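Local coordinates for bumblebee peptidoglycan recognition protein SA (PDB 5XZ4), which probably recognises bacterial peptidoglycan in insect innate immunity, apparently preferring the Dap-type to the Lys-type, at residues I144-K147 with Q148-T152; G92-I96 with G97-K101; A123-A126 with L127-G131; C44-R47 with S48-I51. One frame throughout, in Å; residues are numbered along the deposited sequence.

Interaction 1: I144-K147 with Q148-T152; sequences IGAK and QVTAT
Gly-145 and Ala-146 meet Gln-148 to Thr-150 in a tight polar turn where edge strand 141-145 runs out into the loop before helix 157-163. The carbonyl oxygen of Ala-146 is gripped three times: by Val-149 N at 3.0 Å, by Thr-150 N almost in line with the C=O bond, and by Thr-150 OG1 at 2.9 Å, well above the carbonyl plane. The hydroxyl can turn inward because OG1 lies between its own backbone N and carbonyl carbon (chi1 55°). Gln-148 folds back along the strand end: its backbone N reaches Gly-145 O at 3.0 Å, and its extended side chain lays OE1 2.9 Å from Gly-145 N, the donor standing 39° out of the amide plane. Trp-169 and Gln-160 also donate to OE1, while NE2 bonds Val-170 O, so the rotation of the amide is fixed at both ends. Beside this, Ile-144 CD1 crosses Val-149 CG1 nearly perpendicularly at 3.5 Å, and Ala-146 CB rests on Thr-152 CG2 at 3.8 Å. In the zinc amidases of this family a metal-binding histidine and cysteine probably occupy the positions of Ala-146 and Ser-154, consistent with this being the zinc-less counterpart of the amidase site in a recognition-only PGRP domain.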
loop_
_atom_site.group_PDB
_atom_site.type_symbol
_atom_site.label_atom_id
_atom_site.label_comp_id
_atom_site.label_asym_id
_atom_site.label_seq_id
_atom_site.Cartn_x
_atom_site.Cartn_y
_atom_site.Cartn_z
ATOM N N ILE A 144 -0.646 -3.232 10.590
ATOM C CA ILE A 144 0.736 -3.473 11.077
ATOM C C ILE A 144 1.750 -2.925 10.084
ATOM O O ILE A 144 1.464 -2.868 8.880
ATOM C CB ILE A 144 1.013 -4.964 11.385
ATOM C CG1 ILE A 144 0.742 -5.857 10.188
ATOM C CG2 ILE A 144 0.209 -5.437 12.598
ATOM C CD1 ILE A 144 1.211 -7.289 10.353
ATOM N N GLY A 145 2.925 -2.518 10.582
ATOM C CA GLY A 145 4.045 -2.171 9.679
ATOM C C GLY A 145 4.698 -3.451 9.202
ATOM O O GLY A 145 4.758 -4.434 9.958
ATOM N N ALA A 146 5.226 -3.442 7.973
ATOM C CA ALA A 146 5.902 -4.645 7.440
ATOM C C ALA A 146 6.988 -5.236 8.358
ATOM O O ALA A 146 7.070 -6.469 8.524
ATOM C CB ALA A 146 6.488 -4.347 6.062
ATOM N N LYS A 147 7.766 -4.349 8.985
ATOM C CA LYS A 147 8.879 -4.762 9.848
ATOM C C LYS A 147 8.438 -5.605 11.056
ATOM O O LYS A 147 9.264 -6.272 11.643
ATOM C CB LYS A 147 9.691 -3.547 10.339
ATOM C CG LYS A 147 8.931 -2.528 11.192
ATOM C CD LYS A 147 9.765 -1.287 11.509
ATOM C CE LYS A 147 10.977 -1.615 12.360
ATOM N NZ LYS A 147 11.937 -0.488 12.509
ATOM N N GLN A 148 7.154 -5.558 11.420
ATOM C CA GLN A 148 6.634 -6.333 12.560
ATOM C C GLN A 148 6.505 -7.816 12.238
ATOM O O GLN A 148 6.488 -8.639 13.163
ATOM C CB GLN A 148 5.267 -5.791 12.976
ATOM C CG GLN A 148 5.332 -4.402 13.554
ATOM C CD GLN A 148 3.964 -3.880 13.949
ATOM O OE1 GLN A 148 3.461 -2.921 13.375
ATOM N NE2 GLN A 148 3.367 -4.507 14.971
ATOM N N VAL A 149 6.416 -8.159 10.939
ATOM C CA VAL A 149 6.185 -9.547 10.497
ATOM C C VAL A 149 7.181 -10.124 9.483
ATOM O O VAL A 149 7.087 -11.305 9.149
ATOM C CB VAL A 149 4.747 -9.773 9.978
ATOM C CG1 VAL A 149 3.755 -9.612 11.122
ATOM C CG2 VAL A 149 4.419 -8.872 8.787
ATOM N N THR A 150 8.067 -9.278 8.958
ATOM C CA THR A 150 9.104 -9.718 8.027
ATOM C C THR A 150 10.397 -8.985 8.341
ATOM O O THR A 150 10.391 -7.907 8.948
ATOM C CB THR A 150 8.729 -9.400 6.553
ATOM O OG1 THR A 150 8.432 -7.999 6.419
ATOM C CG2 THR A 150 7.559 -10.239 6.060
ATOM N N ALA A 151 11.516 -9.565 7.889
ATOM C CA ALA A 151 12.825 -8.933 8.071
ATOM C C ALA A 151 13.015 -7.848 7.026
ATOM O O ALA A 151 13.367 -8.136 5.868
ATOM C CB ALA A 151 13.950 -9.963 8.008
ATOM N N THR A 152 12.723 -6.610 7.430
ATOM C CA THR A 152 12.751 -5.442 6.554
ATOM C C THR A 152 12.802 -4.185 7.418
ATOM O O THR A 152 12.377 -4.218 8.594
ATOM C CB THR A 152 11.502 -5.385 5.645
ATOM O OG1 THR A 152 11.661 -4.305 4.719
ATOM C CG2 THR A 152 10.169 -5.220 6.448
#

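Interaction 2: G92-I96 with G97-K101; sequences GAHTI and GYNKK. With SO4 (sulfate ion), chain C.
Asn-99 swings its amide toward His-94 and Thr-95 with CG anti to its own carbonyl carbon (chi1 -74°), and the next torsion (chi2 -44°) turns OD1 into the curve of the preceding loop. There OD1 accepts two backbone hydrogen bonds from opposite faces of the amide plane, from His-94 N at 3.0 Å and from Thr-95 N, also at 3.0 Å. The same oxygen hangs 3.6 Å over the centre of the His-94 ring, whose plane is turned 84° from the amide. At the ring edge His-94 ND1 lies in plane with Thr-95 OG1, 2.7 Å away, and that hydroxyl is bonded also to His-37 NE2 on strand 31-38. With an alanine in place of Asn-99, the N-H groups of His-94 and Thr-95 would lose this acceptor, which is likely to let the loop and the imidazole shift. Gly-92 N to Asn-99 O, at 3.0 Å, closes the loop at its base, and Tyr-98 N to Thr-95 O, at 2.9 Å, closes the tight turn at its tip. The positive phi of Gly-97 lets the chain turn beneath a sulfate, probably from the crystallisation liquor. Gly-97 N donates to its O4 at 2.9 Å, Asn-99 N to its O2, and Asn-99 ND2 to its O1 at 3.1 Å. A type II turn at Thr-95 to Tyr-98 thus runs into an overlapping type I turn from Tyr-98 to Lys-101, and their N-H groups, with the Asn-99 amide, hold the anion; the loop lies beside His-37, a position consistent with the wall of the peptidoglycan-binding groove in PGRP domains.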
loop_
_atom_site.group_PDB
_atom_site.type_symbol
_atom_site.label_atom_id
_atom_site.label_comp_id
_atom_site.label_asym_id
_atom_site.label_seq_id
_atom_site.Cartn_x
_atom_site.Cartn_y
_atom_site.Cartn_z
ATOM N N GLY A 92 -1.139 -10.442 -2.874
ATOM C CA GLY A 92 -0.042 -9.481 -2.995
ATOM C C GLY A 92 1.301 -10.073 -3.390
ATOM O O GLY A 92 1.468 -11.299 -3.409
ATOM N N ALA A 93 2.243 -9.163 -3.683
ATOM C CA ALA A 93 3.677 -9.523 -3.677
ATOM C C ALA A 93 4.396 -8.417 -2.927
ATOM O O ALA A 93 5.287 -7.721 -3.445
ATOM C CB ALA A 93 4.239 -9.708 -5.094
ATOM N N HIS A 94 3.962 -8.209 -1.683
ATOM C CA HIS A 94 4.494 -7.160 -0.829
ATOM C C HIS A 94 5.002 -7.658 0.548
ATOM O O HIS A 94 5.907 -7.033 1.106
ATOM C CB HIS A 94 3.462 -6.022 -0.634
ATOM C CG HIS A 94 2.085 -6.484 -0.257
ATOM N ND1 HIS A 94 1.741 -6.840 1.037
ATOM C CD2 HIS A 94 0.966 -6.641 -1.010
ATOM C CE1 HIS A 94 0.472 -7.212 1.046
ATOM N NE2 HIS A 94 -0.031 -7.108 -0.173
ATOM N N THR A 95 4.388 -8.712 1.109
ATOM C CA THR A 95 4.666 -9.115 2.500
ATOM C C THR A 95 4.637 -10.643 2.581
ATOM O O THR A 95 3.550 -11.252 2.696
ATOM C CB THR A 95 3.624 -8.520 3.463
ATOM O OG1 THR A 95 3.411 -7.140 3.179
ATOM C CG2 THR A 95 4.083 -8.682 4.922
ATOM N N ILE A 96 5.821 -11.258 2.527
ATOM C CA ILE A 96 5.926 -12.726 2.579
ATOM C C ILE A 96 5.243 -13.228 3.864
ATOM O O ILE A 96 5.422 -12.650 4.939
ATOM C CB ILE A 96 7.399 -13.232 2.445
ATOM C CG1 ILE A 96 7.910 -12.929 1.021
ATOM C CG2 ILE A 96 7.519 -14.729 2.771
ATOM C CD1 ILE A 96 9.377 -13.248 0.744
ATOM N N GLY A 97 4.395 -14.241 3.707
ATOM C CA GLY A 97 3.620 -14.785 4.817
ATOM C C GLY A 97 2.249 -14.163 5.012
ATOM O O GLY A 97 1.437 -14.716 5.743
ATOM N N TYR A 98 2.000 -13.009 4.379
ATOM C CA TYR A 98 0.754 -12.241 4.532
ATOM C C TYR A 98 0.103 -11.873 3.208
ATOM O O TYR A 98 -0.957 -11.232 3.214
ATOM C CB TYR A 98 0.987 -10.964 5.353
ATOM C CG TYR A 98 1.186 -11.295 6.817
ATOM C CD1 TYR A 98 2.409 -11.830 7.280
ATOM C CD2 TYR A 98 0.136 -11.127 7.739
ATOM C CE1 TYR A 98 2.577 -12.193 8.624
ATOM C CE2 TYR A 98 0.302 -11.486 9.093
ATOM C CZ TYR A 98 1.521 -12.003 9.521
ATOM O OH TYR A 98 1.705 -12.361 10.858
ATOM N N ASN A 99 0.679 -12.292 2.083
ATOM C CA ASN A 99 0.145 -11.921 0.752
ATOM C C ASN A 99 -1.261 -12.439 0.451
ATOM O O ASN A 99 -1.964 -11.868 -0.387
ATOM C CB ASN A 99 1.122 -12.327 -0.360
ATOM C CG ASN A 99 2.335 -11.419 -0.425
ATOM O OD1 ASN A 99 2.223 -10.191 -0.344
ATOM N ND2 ASN A 99 3.513 -12.023 -0.605
ATOM N N LYS A 100 -1.688 -13.486 1.171
ATOM C CA LYS A 100 -3.029 -14.058 0.994
ATOM C C LYS A 100 -4.051 -13.592 2.044
ATOM O O LYS A 100 -5.232 -14.009 2.010
ATOM C CB LYS A 100 -2.958 -15.598 0.938
ATOM C CG LYS A 100 -2.037 -16.147 -0.137
ATOM C CD LYS A 100 -2.271 -17.634 -0.343
ATOM C CE LYS A 100 -0.979 -18.414 -0.515
ATOM N NZ LYS A 100 -0.156 -18.012 -1.677
ATOM N N LYS A 101 -3.626 -12.741 2.971
ATOM C CA LYS A 101 -4.497 -12.344 4.073
ATOM C C LYS A 101 -4.406 -10.873 4.439
ATOM O O LYS A 101 -4.750 -10.464 5.548
ATOM C CB LYS A 101 -4.342 -13.288 5.286
ATOM C CG LYS A 101 -2.931 -13.422 5.838
ATOM C CD LYS A 101 -2.912 -14.295 7.088
ATOM C CE LYS A 101 -1.491 -14.488 7.571
ATOM N NZ LYS A 101 -1.429 -15.512 8.648
HETATM S S SO4 C . 2.925 -15.662 0.767
HETATM O O1 SO4 C . 3.046 -15.054 -0.583
HETATM O O2 SO4 C . 2.201 -14.793 1.713
HETATM O O3 SO4 C . 2.236 -16.974 0.697
HETATM O O4 SO4 C . 4.301 -15.893 1.281
#

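Interaction 3: A123-A126 with L127-G131; sequences AAHA and LIHCG
Cys-130 N donates to Ala-126 O at 2.8 Å, His-129 N to His-125 O at 2.9 Å, and Leu-127 N to Ala-123 O, likewise at 2.9 Å: with Ile-128 N to Ala-124 O these are the i to i+4 bonds of helix 118-134. One turn apart on the outer side, two imidazoles meet. His-125 sends CG anti to its backbone N (chi1 -158°) and His-129 sends its own anti to its carbonyl carbon (chi1 -79°), which tilts the rings together edge-to-face, centroids 4.3 Å apart and planes at 52°. The edge of His-129 is turned to the face of His-125, its NE2 3.2 Å above the ring plane and displaced toward the rim. Trp-166 stacks on His-125 as well, and Ile-128 touches the same tryptophan. Leu-127 reaches Phe-74 and Ile-105 of the sheet; Cys-130 is disulfide-bonded to Cys-7 in the N-terminal segment. Replaced by alanine, His-125 would take its ring from beside His-129 and Trp-166, which is likely to let the His-129 ring turn more freely. A weak hydrogen bond from His-129 NE2 to Glu-168 OE2 might favour a protonated His-129, whereas two charged imidazoles this close would be expected to disfavour each other.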
loop_
_atom_site.group_PDB
_atom_site.type_symbol
_atom_site.label_atom_id
_atom_site.label_comp_id
_atom_site.label_asym_id
_atom_site.label_seq_id
_atom_site.Cartn_x
_atom_site.Cartn_y
_atom_site.Cartn_z
ATOM N N ALA A 123 -4.877 10.207 3.600
ATOM C CA ALA A 123 -5.351 9.381 2.476
ATOM C C ALA A 123 -5.354 7.892 2.829
ATOM O O ALA A 123 -6.322 7.162 2.555
ATOM C CB ALA A 123 -4.514 9.630 1.216
ATOM N N ALA A 124 -4.272 7.429 3.451
ATOM C CA ALA A 124 -4.207 6.020 3.851
ATOM C C ALA A 124 -5.256 5.662 4.920
ATOM O O ALA A 124 -5.908 4.608 4.827
ATOM C CB ALA A 124 -2.820 5.692 4.363
ATOM N N HIS A 125 -5.413 6.531 5.908
ATOM C CA HIS A 125 -6.384 6.210 6.976
ATOM C C HIS A 125 -7.815 6.252 6.425
ATOM O O HIS A 125 -8.636 5.404 6.798
ATOM C CB HIS A 125 -6.203 7.150 8.158
ATOM C CG HIS A 125 -6.735 6.625 9.456
ATOM N ND1 HIS A 125 -6.695 5.301 9.848
ATOM C CD2 HIS A 125 -7.278 7.315 10.490
ATOM C CE1 HIS A 125 -7.202 5.209 11.078
ATOM N NE2 HIS A 125 -7.554 6.415 11.478
ATOM N N ALA A 126 -8.084 7.182 5.498
ATOM C CA ALA A 126 -9.412 7.279 4.853
ATOM C C ALA A 126 -9.668 6.037 3.993
ATOM O O ALA A 126 -10.790 5.499 3.958
ATOM C CB ALA A 126 -9.546 8.563 4.037
ATOM N N LEU A 127 -8.619 5.535 3.328
ATOM C CA LEU A 127 -8.729 4.289 2.579
ATOM C C LEU A 127 -9.080 3.092 3.485
ATOM O O LEU A 127 -9.943 2.271 3.151
ATOM C CB LEU A 127 -7.406 4.003 1.814
ATOM C CG LEU A 127 -7.382 2.769 0.888
ATOM C CD1 LEU A 127 -8.354 2.935 -0.278
ATOM C CD2 LEU A 127 -5.957 2.424 0.419
ATOM N N ILE A 128 -8.423 3.000 4.653
ATOM C CA ILE A 128 -8.709 1.937 5.612
ATOM C C ILE A 128 -10.155 2.096 6.113
ATOM O O ILE A 128 -10.903 1.117 6.151
ATOM C CB ILE A 128 -7.672 1.932 6.759
ATOM C CG1 ILE A 128 -6.294 1.513 6.220
ATOM C CG2 ILE A 128 -8.105 0.988 7.873
ATOM C CD1 ILE A 128 -5.164 1.889 7.130
ATOM N N HIS A 129 -10.566 3.318 6.470
ATOM C CA HIS A 129 -11.948 3.544 6.920
ATOM C C HIS A 129 -12.974 3.195 5.859
ATOM O O HIS A 129 -13.993 2.597 6.195
ATOM C CB HIS A 129 -12.104 4.964 7.421
ATOM C CG HIS A 129 -11.569 5.139 8.803
ATOM N ND1 HIS A 129 -12.035 6.109 9.665
ATOM C CD2 HIS A 129 -10.644 4.427 9.501
ATOM C CE1 HIS A 129 -11.377 6.030 10.809
ATOM N NE2 HIS A 129 -10.561 4.996 10.750
ATOM N N CYS A 130 -12.701 3.561 4.603
ATOM C CA CYS A 130 -13.536 3.233 3.450
ATOM C C CYS A 130 -13.698 1.734 3.334
ATOM O O CYS A 130 -14.823 1.237 3.202
ATOM C CB CYS A 130 -12.870 3.774 2.175
ATOM S SG CYS A 130 -13.562 3.210 0.597
ATOM N N GLY A 131 -12.574 1.017 3.392
ATOM C CA GLY A 131 -12.566 -0.426 3.248
ATOM C C GLY A 131 -13.422 -1.098 4.311
ATOM O O GLY A 131 -14.175 -2.028 4.000
#

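Interaction 4: C44-R47 with S48-I51; sequences CNTR and SECI
Cys-44 and Cys-50 are joined covalently, SG to SG at 2.1 Å, closing a small ring between the loop after strand 31-38 and the first turn of helix 47-64. The bridge is right-handed, with a torsion of 99° about the S-S bond; Cys-44 SG, tucked between its own backbone N and carbonyl carbon (chi1 60°), faces the helix. Hydrogen bonds from backbone N-H groups form the second set. Thr-46 is the N-cap: its OG1 accepts from Glu-49 N at 3.2 Å, while its carbonyl O receives Cys-50 N at 2.9 Å. One residue on, Ile-51 N bonds Arg-47 O, also at 2.9 Å. Glu-49 does not complete a capping box. Its extended side chain reaches past Thr-46, and OE1 takes Asn-45 N at 2.9 Å, the donor standing 37° out of the carboxylate plane; Thr-46 N is buried without a partner. A water forms the third kind of link, accepting from Asn-45 ND2 at 2.8 Å and donating to Glu-49 OE1 at 2.7 Å. Apolar packing is slight: Ile-51 CD1 approaches Arg-47 CG at 4.1 Å, and Tyr-83 on strand 82-84 lies against Arg-47, Cys-50 and Ile-51. Disulfide and cap together probably hold the helix start in place, and the Glu-49 carboxylate, near the amino end of the helix dipole and held by an N-H and a water, is likely to remain ionised.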
loop_
_atom_site.group_PDB
_atom_site.type_symbol
_atom_site.label_atom_id
_atom_site.label_comp_id
_atom_site.label_asym_id
_atom_site.label_seq_id
_atom_site.Cartn_x
_atom_site.Cartn_y
_atom_site.Cartn_z
ATOM N N CYS A 44 6.889 12.002 -4.282
ATOM C CA CYS A 44 6.244 12.638 -5.429
ATOM C C CYS A 44 5.197 13.603 -4.897
ATOM O O CYS A 44 4.566 13.318 -3.878
ATOM C CB CYS A 44 5.613 11.566 -6.337
ATOM S SG CYS A 44 4.317 10.512 -5.575
ATOM N N ASN A 45 4.999 14.738 -5.568
ATOM C CA ASN A 45 4.165 15.819 -5.001
ATOM C C ASN A 45 3.028 16.321 -5.896
ATOM O O ASN A 45 2.289 17.230 -5.512
ATOM C CB ASN A 45 5.063 16.950 -4.475
ATOM C CG ASN A 45 5.823 16.534 -3.218
ATOM O OD1 ASN A 45 5.256 16.487 -2.127
ATOM N ND2 ASN A 45 7.104 16.204 -3.373
ATOM N N THR A 46 2.881 15.730 -7.081
ATOM C CA THR A 46 1.802 16.094 -8.022
ATOM C C THR A 46 1.304 14.791 -8.645
ATOM O O THR A 46 2.021 13.779 -8.670
ATOM C CB THR A 46 2.266 17.021 -9.183
ATOM O OG1 THR A 46 3.186 16.297 -10.009
ATOM C CG2 THR A 46 2.909 18.320 -8.673
ATOM N N ARG A 47 0.123 14.844 -9.239
ATOM C CA ARG A 47 -0.447 13.688 -9.883
ATOM C C ARG A 47 0.472 13.160 -11.005
ATOM O O ARG A 47 0.720 11.962 -11.089
ATOM C CB ARG A 47 -1.837 14.040 -10.389
ATOM C CG ARG A 47 -2.667 12.865 -10.811
ATOM C CD ARG A 47 -4.109 13.339 -10.931
ATOM N NE ARG A 47 -4.876 12.305 -11.582
ATOM C CZ ARG A 47 -5.948 11.720 -11.077
ATOM N NH1 ARG A 47 -6.434 12.059 -9.873
ATOM N NH2 ARG A 47 -6.517 10.773 -11.787
ATOM N N SER A 48 1.002 14.047 -11.838
ATOM C CA SER A 48 1.923 13.615 -12.888
ATOM C C SER A 48 3.185 12.896 -12.337
ATOM O O SER A 48 3.593 11.843 -12.854
ATOM C CB SER A 48 2.279 14.797 -13.785
ATOM O OG SER A 48 3.009 14.331 -14.889
ATOM N N GLU A 49 3.749 13.430 -11.255
ATOM C CA GLU A 49 4.930 12.835 -10.614
ATOM C C GLU A 49 4.592 11.466 -10.009
ATOM O O GLU A 49 5.383 10.522 -10.100
ATOM C CB GLU A 49 5.454 13.734 -9.502
ATOM C CG GLU A 49 6.847 14.297 -9.695
ATOM C CD GLU A 49 7.064 15.507 -8.799
ATOM O OE1 GLU A 49 6.985 15.345 -7.574
ATOM O OE2 GLU A 49 7.306 16.623 -9.316
ATOM N N CYS A 50 3.450 11.376 -9.327
ATOM C CA CYS A 50 3.083 10.122 -8.671
ATOM C C CYS A 50 2.703 9.033 -9.670
ATOM O O CYS A 50 3.059 7.862 -9.481
ATOM C CB CYS A 50 1.983 10.391 -7.674
ATOM S SG CYS A 50 2.510 11.412 -6.255
ATOM N N ILE A 51 2.063 9.416 -10.782
ATOM C CA ILE A 51 1.810 8.474 -11.867
ATOM C C ILE A 51 3.140 7.888 -12.364
ATOM O O ILE A 51 3.245 6.680 -12.575
ATOM C CB ILE A 51 1.012 9.144 -13.042
ATOM C CG1 ILE A 51 -0.456 9.357 -12.603
ATOM C CG2 ILE A 51 1.138 8.345 -14.357
ATOM C CD1 ILE A 51 -1.269 10.229 -13.550
HETATM O O HOH W 1 8.644 16.196 -5.661
#

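Interactions 1 and 2 adjoin, their centres 11 Å apart: Val-149 CG2 packs on Thr-95 CG2 at 3.9 Å, and Thr-150 CG2 lies 3.4 Å from Ile-96 O. With His-37 of strand 31-38 touching Ala-146 and bonded to Thr-95, they probably form part of the peptidoglycan-binding side of the domain; the sulfate, probably a crystallisation ion, sits on interaction 2. Interaction 3 stands apart, its centre about 20 Å from that of interaction 1, on the helix packed against strands 74-76 and 102-107. Interaction 4 lies across the chain's centre from interactions 1 and 2, its centre about 27 and 26 Å from theirs. Interactions 3 and 4 hold disulfide cysteines: Cys-130, and the Cys-44 to Cys-50 pair.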